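PDB 6OV6: C24 protein from Bizionia argentinensis JUB59, which probably forms the receptor-binding tip of the long tail fiber of a temperate bacteriophage and binds manganese. Local coordinates for residues F66-T80 and E97-W111. Numbering follows the deposited sequence.
Sequences FVGGQTQSRVKILET and ERYVTFASGTGSISW
The F102 ring is filled on both faces: T71 CA and the Q72 backbone N lie over one, and the edge of F66 meets the other in a T-shaped stack, ring planes at 87° and F66 CZ 3.7 Å from F102 CZ. One face of F66 takes the W111 six-membered ring, nearly parallel but slid far off, while V75 CG1 wedges against W111 CE3 at 3.5 Å. The R74 guanidinium carries I109 C and S110 N over one face and grips S108 side-on with two hydrogen bonds: NE to S108 OG (2.7 Å), in plane, and NH2 to S108 O (3.0 Å), tilted 17° from that plane. S108 OG donates to G105 O, as S108 N does, closing the type II turn and fixing the hydroxyl. K76, bent at chi3 (-73°), donates from NZ to T106 O (2.7 Å) and S104 O (3.2 Å), pinning the loop. Y99 has L78 CB over one face (CH-pi); its OH hydrogen-bonds T80 OG1 (3.2 Å). Far from the manganese site, this is structural packing around an aromatic cluster. Strand 74-80 pairs antiparallel with 97-102 and 109-110; strand 62-70 runs parallel to 96-102, V67 N donating to V100 O. The mixed sheet continues through 51-59 to 44-48, T52 touching F102, C45 touching F66 and W111.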
loop_
_atom_site.group_PDB
_atom_site.type_symbol
_atom_site.label_atom_id
_atom_site.label_comp_id
_atom_site.label_asym_id
_atom_site.label_seq_id
_atom_site.Cartn_x
_atom_site.Cartn_y
_atom_site.Cartn_z
ATOM N N PHE A 66 12.140 9.805 47.376
ATOM C CA PHE A 66 13.100 10.663 46.711
ATOM C C PHE A 66 12.871 12.068 47.222
ATOM O O PHE A 66 11.728 12.563 47.197
ATOM C CB PHE A 66 12.958 10.619 45.174
ATOM C CG PHE A 66 13.924 11.539 44.457
ATOM C CD1 PHE A 66 15.219 11.126 44.167
ATOM C CD2 PHE A 66 13.543 12.829 44.087
ATOM C CE1 PHE A 66 16.118 11.976 43.508
ATOM C CE2 PHE A 66 14.437 13.675 43.404
ATOM C CZ PHE A 66 15.720 13.242 43.121
ATOM N N VAL A 67 13.956 12.712 47.669
ATOM C CA VAL A 67 13.900 14.100 48.142
ATOM C C VAL A 67 14.476 14.978 47.026
ATOM O O VAL A 67 15.656 14.874 46.691
ATOM C CB VAL A 67 14.607 14.313 49.516
ATOM C CG1 VAL A 67 14.655 15.811 49.896
ATOM C CG2 VAL A 67 13.914 13.509 50.613
ATOM N N GLY A 68 13.615 15.783 46.422
ATOM C CA GLY A 68 14.007 16.680 45.346
ATOM C C GLY A 68 14.658 17.956 45.837
ATOM O O GLY A 68 15.067 18.056 46.999
ATOM N N GLY A 69 14.738 18.920 44.938
ATOM C CA GLY A 69 15.346 20.231 45.150
ATOM C C GLY A 69 15.967 20.683 43.849
ATOM O O GLY A 69 15.459 20.324 42.781
ATOM N N GLN A 70 17.093 21.420 43.920
ATOM C CA GLN A 70 17.812 21.885 42.728
ATOM C C GLN A 70 18.361 20.688 41.947
ATOM O O GLN A 70 19.125 19.896 42.494
ATOM C CB GLN A 70 18.960 22.868 43.089
ATOM C CG GLN A 70 18.497 24.261 43.551
ATOM C CD GLN A 70 17.739 25.058 42.506
ATOM O OE1 GLN A 70 18.213 25.291 41.382
ATOM N NE2 GLN A 70 16.550 25.514 42.877
ATOM N N THR A 71 17.927 20.540 40.687
ATOM C CA THR A 71 18.348 19.440 39.803
ATOM C C THR A 71 19.850 19.396 39.683
ATOM O O THR A 71 20.480 20.423 39.414
ATOM C CB THR A 71 17.671 19.557 38.426
ATOM O OG1 THR A 71 16.281 19.776 38.619
ATOM C CG2 THR A 71 17.894 18.332 37.535
ATOM N N GLN A 72 20.417 18.202 39.920
ATOM C CA GLN A 72 21.837 17.884 39.831
ATOM C C GLN A 72 22.000 16.705 38.871
ATOM O O GLN A 72 21.008 16.076 38.497
ATOM C CB GLN A 72 22.420 17.535 41.212
ATOM C CG GLN A 72 22.652 18.724 42.136
ATOM C CD GLN A 72 23.387 18.314 43.401
ATOM O OE1 GLN A 72 24.428 17.637 43.374
ATOM N NE2 GLN A 72 22.865 18.727 44.538
ATOM N N SER A 73 23.237 16.417 38.459
ATOM C CA SER A 73 23.505 15.339 37.516
ATOM C C SER A 73 23.529 13.963 38.168
ATOM O O SER A 73 23.427 12.964 37.461
ATOM C CB SER A 73 24.793 15.592 36.735
ATOM O OG SER A 73 25.919 15.716 37.581
ATOM N N ARG A 74 23.691 13.910 39.507
ATOM C CA ARG A 74 23.782 12.647 40.249
ATOM C C ARG A 74 22.889 12.569 41.466
ATOM O O ARG A 74 22.538 13.583 42.059
ATOM C CB ARG A 74 25.242 12.277 40.612
ATOM C CG ARG A 74 26.187 12.276 39.408
ATOM C CD ARG A 74 27.587 11.822 39.732
ATOM N NE ARG A 74 27.677 10.365 39.830
ATOM C CZ ARG A 74 27.828 9.552 38.790
ATOM N NH1 ARG A 74 27.872 10.042 37.555
ATOM N NH2 ARG A 74 27.897 8.242 38.969
ATOM N N VAL A 75 22.520 11.330 41.839
ATOM C CA VAL A 75 21.704 11.033 43.014
ATOM C C VAL A 75 22.398 9.963 43.837
ATOM O O VAL A 75 23.236 9.214 43.320
ATOM C CB VAL A 75 20.207 10.660 42.711
ATOM C CG1 VAL A 75 19.464 11.838 42.084
ATOM C CG2 VAL A 75 20.075 9.396 41.850
ATOM N N LYS A 76 22.026 9.860 45.107
ATOM C CA LYS A 76 22.571 8.801 45.943
ATOM C C LYS A 76 21.623 8.409 47.037
ATOM O O LYS A 76 20.747 9.192 47.392
ATOM C CB LYS A 76 24.026 9.065 46.408
ATOM C CG LYS A 76 24.231 9.574 47.813
ATOM C CD LYS A 76 25.644 10.096 48.039
ATOM C CE LYS A 76 26.691 9.024 48.118
ATOM N NZ LYS A 76 28.042 9.618 48.358
ATOM N N ILE A 77 21.792 7.190 47.562
ATOM C CA ILE A 77 21.023 6.742 48.706
ATOM C C ILE A 77 21.716 7.352 49.933
ATOM O O ILE A 77 22.893 7.085 50.142
ATOM C CB ILE A 77 20.967 5.180 48.780
ATOM C CG1 ILE A 77 20.175 4.584 47.558
ATOM C CG2 ILE A 77 20.394 4.709 50.144
ATOM C CD1 ILE A 77 20.539 3.118 47.219
ATOM N N LEU A 78 21.002 8.179 50.713
ATOM C CA LEU A 78 21.528 8.759 51.945
ATOM C C LEU A 78 20.906 8.071 53.146
ATOM O O LEU A 78 19.778 7.575 53.073
ATOM C CB LEU A 78 21.271 10.271 52.048
ATOM C CG LEU A 78 22.055 11.188 51.108
ATOM C CD1 LEU A 78 21.892 12.617 51.563
ATOM C CD2 LEU A 78 23.567 10.870 51.108
ATOM N N GLU A 79 21.681 8.005 54.227
ATOM C CA GLU A 79 21.255 7.457 55.499
ATOM C C GLU A 79 21.540 8.527 56.538
ATOM O O GLU A 79 22.707 8.797 56.867
ATOM C CB GLU A 79 21.971 6.143 55.827
ATOM C CG GLU A 79 21.335 5.468 57.021
ATOM C CD GLU A 79 21.841 4.090 57.391
ATOM O OE1 GLU A 79 22.985 3.741 57.025
ATOM O OE2 GLU A 79 21.113 3.388 58.127
ATOM N N THR A 80 20.465 9.190 56.977
ATOM C CA THR A 80 20.536 10.311 57.897
ATOM C C THR A 80 19.636 10.109 59.098
ATOM O O THR A 80 18.701 9.292 59.072
ATOM C CB THR A 80 20.245 11.645 57.187
ATOM O OG1 THR A 80 18.914 11.616 56.672
ATOM C CG2 THR A 80 21.241 11.951 56.074
ATOM N N GLU A 97 17.178 6.949 58.739
ATOM C CA GLU A 97 16.215 6.721 57.653
ATOM C C GLU A 97 16.995 6.747 56.339
ATOM O O GLU A 97 18.003 7.456 56.237
ATOM C CB GLU A 97 15.091 7.781 57.662
ATOM C CG GLU A 97 15.579 9.219 57.596
ATOM C CD GLU A 97 14.487 10.266 57.663
ATOM O OE1 GLU A 97 13.987 10.540 58.779
ATOM O OE2 GLU A 97 14.181 10.863 56.607
ATOM N N ARG A 98 16.568 5.936 55.368
ATOM C CA ARG A 98 17.207 5.840 54.067
ATOM C C ARG A 98 16.297 6.388 52.994
ATOM O O ARG A 98 15.105 6.123 53.000
ATOM C CB ARG A 98 17.642 4.392 53.773
ATOM C CG ARG A 98 18.884 4.014 54.582
ATOM C CD ARG A 98 19.148 2.528 54.646
ATOM N NE ARG A 98 19.646 2.022 53.368
ATOM C CZ ARG A 98 18.935 1.261 52.547
ATOM N NH1 ARG A 98 17.706 0.887 52.878
ATOM N NH2 ARG A 98 19.459 0.843 51.406
ATOM N N TYR A 99 16.852 7.189 52.101
ATOM C CA TYR A 99 16.103 7.830 51.020
ATOM C C TYR A 99 17.089 8.185 49.946
ATOM O O TYR A 99 18.299 8.035 50.132
ATOM C CB TYR A 99 15.348 9.115 51.527
ATOM C CG TYR A 99 16.267 10.154 52.139
ATOM C CD1 TYR A 99 16.736 11.229 51.387
ATOM C CD2 TYR A 99 16.718 10.029 53.454
ATOM C CE1 TYR A 99 17.620 12.161 51.930
ATOM C CE2 TYR A 99 17.615 10.947 54.002
ATOM C CZ TYR A 99 18.050 12.021 53.243
ATOM O OH TYR A 99 18.933 12.924 53.778
ATOM N N VAL A 100 16.583 8.622 48.807
ATOM C CA VAL A 100 17.423 9.031 47.686
ATOM C C VAL A 100 17.266 10.531 47.510
ATOM O O VAL A 100 16.161 11.053 47.672
ATOM C CB VAL A 100 17.060 8.223 46.411
ATOM C CG1 VAL A 100 17.786 8.730 45.161
ATOM C CG2 VAL A 100 17.375 6.749 46.634
ATOM N N THR A 101 18.378 11.213 47.186
ATOM C CA THR A 101 18.407 12.648 46.904
ATOM C C THR A 101 19.514 13.023 45.925
ATOM O O THR A 101 20.379 12.193 45.626
ATOM C CB THR A 101 18.359 13.505 48.196
ATOM O OG1 THR A 101 17.962 14.825 47.824
ATOM C CG2 THR A 101 19.681 13.553 48.940
ATOM N N PHE A 102 19.521 14.285 45.453
ATOM C CA PHE A 102 20.614 14.757 44.616
ATOM C C PHE A 102 21.841 14.840 45.506
ATOM O O PHE A 102 21.779 15.364 46.632
ATOM C CB PHE A 102 20.303 16.123 43.995
ATOM C CG PHE A 102 19.194 16.070 42.971
ATOM C CD1 PHE A 102 19.370 15.398 41.765
ATOM C CD2 PHE A 102 17.979 16.695 43.211
ATOM C CE1 PHE A 102 18.344 15.354 40.810
ATOM C CE2 PHE A 102 16.965 16.667 42.254
ATOM C CZ PHE A 102 17.155 15.998 41.057
ATOM N N ALA A 103 22.921 14.229 45.040
ATOM C CA ALA A 103 24.177 14.130 45.761
ATOM C C ALA A 103 25.288 13.731 44.826
ATOM O O ALA A 103 25.057 13.607 43.628
ATOM C CB ALA A 103 24.054 13.155 46.937
ATOM N N SER A 104 26.510 13.623 45.327
ATOM C CA SER A 104 27.649 13.303 44.466
ATOM C C SER A 104 28.623 12.419 45.244
ATOM O O SER A 104 28.346 12.067 46.395
ATOM C CB SER A 104 28.315 14.596 43.988
ATOM O OG SER A 104 28.418 15.538 45.049
ATOM N N GLY A 105 29.732 12.046 44.608
ATOM C CA GLY A 105 30.755 11.208 45.235
ATOM C C GLY A 105 30.487 9.720 45.143
ATOM O O GLY A 105 29.595 9.294 44.412
ATOM N N THR A 106 31.264 8.933 45.903
ATOM C CA THR A 106 31.202 7.467 45.970
ATOM C C THR A 106 29.778 6.990 46.231
ATOM O O THR A 106 29.158 7.421 47.202
ATOM C CB THR A 106 32.234 6.955 47.007
ATOM O OG1 THR A 106 33.534 7.307 46.534
ATOM C CG2 THR A 106 32.166 5.437 47.243
ATOM N N GLY A 107 29.274 6.117 45.358
ATOM C CA GLY A 107 27.928 5.581 45.488
ATOM C C GLY A 107 26.868 6.331 44.714
ATOM O O GLY A 107 25.772 5.797 44.525
ATOM N N SER A 108 27.187 7.566 44.229
ATOM C CA SER A 108 26.227 8.326 43.434
ATOM C C SER A 108 26.026 7.707 42.042
ATOM O O SER A 108 26.913 7.031 41.518
ATOM C CB SER A 108 26.596 9.813 43.347
ATOM O OG SER A 108 27.754 10.010 42.549
ATOM N N ILE A 109 24.839 7.908 41.484
ATOM C CA ILE A 109 24.393 7.360 40.206
ATOM C C ILE A 109 23.977 8.527 39.347
ATOM O O ILE A 109 23.307 9.444 39.844
ATOM C CB ILE A 109 23.149 6.409 40.435
ATOM C CG1 ILE A 109 23.324 5.391 41.591
ATOM C CG2 ILE A 109 22.625 5.768 39.150
ATOM C CD1 ILE A 109 24.495 4.416 41.520
ATOM N N SER A 110 24.290 8.462 38.041
ATOM C CA SER A 110 23.856 9.475 37.083
ATOM C C SER A 110 22.319 9.512 37.083
ATOM O O SER A 110 21.684 8.473 36.886
ATOM C CB SER A 110 24.355 9.127 35.683
ATOM O OG SER A 110 23.813 10.014 34.723
ATOM N N TRP A 111 21.736 10.683 37.350
ATOM C CA TRP A 111 20.285 10.889 37.362
ATOM C C TRP A 111 19.643 10.630 35.993
ATOM O O TRP A 111 18.502 10.193 35.949
ATOM C CB TRP A 111 19.939 12.288 37.885
ATOM C CG TRP A 111 18.475 12.637 37.978
ATOM C CD1 TRP A 111 17.867 13.736 37.438
ATOM C CD2 TRP A 111 17.453 11.935 38.714
ATOM N NE1 TRP A 111 16.538 13.764 37.789
ATOM C CE2 TRP A 111 16.252 12.667 38.561
ATOM C CE3 TRP A 111 17.429 10.744 39.464
ATOM C CZ2 TRP A 111 15.040 12.250 39.130
ATOM C CZ3 TRP A 111 16.245 10.367 40.078
ATOM C CH2 TRP A 111 15.067 11.114 39.911
HETATM O O HOH W 1 26.450 17.426 45.212
HETATM O O HOH W 2 24.969 15.507 41.796
HETATM O O HOH W 3 23.585 5.388 46.145
#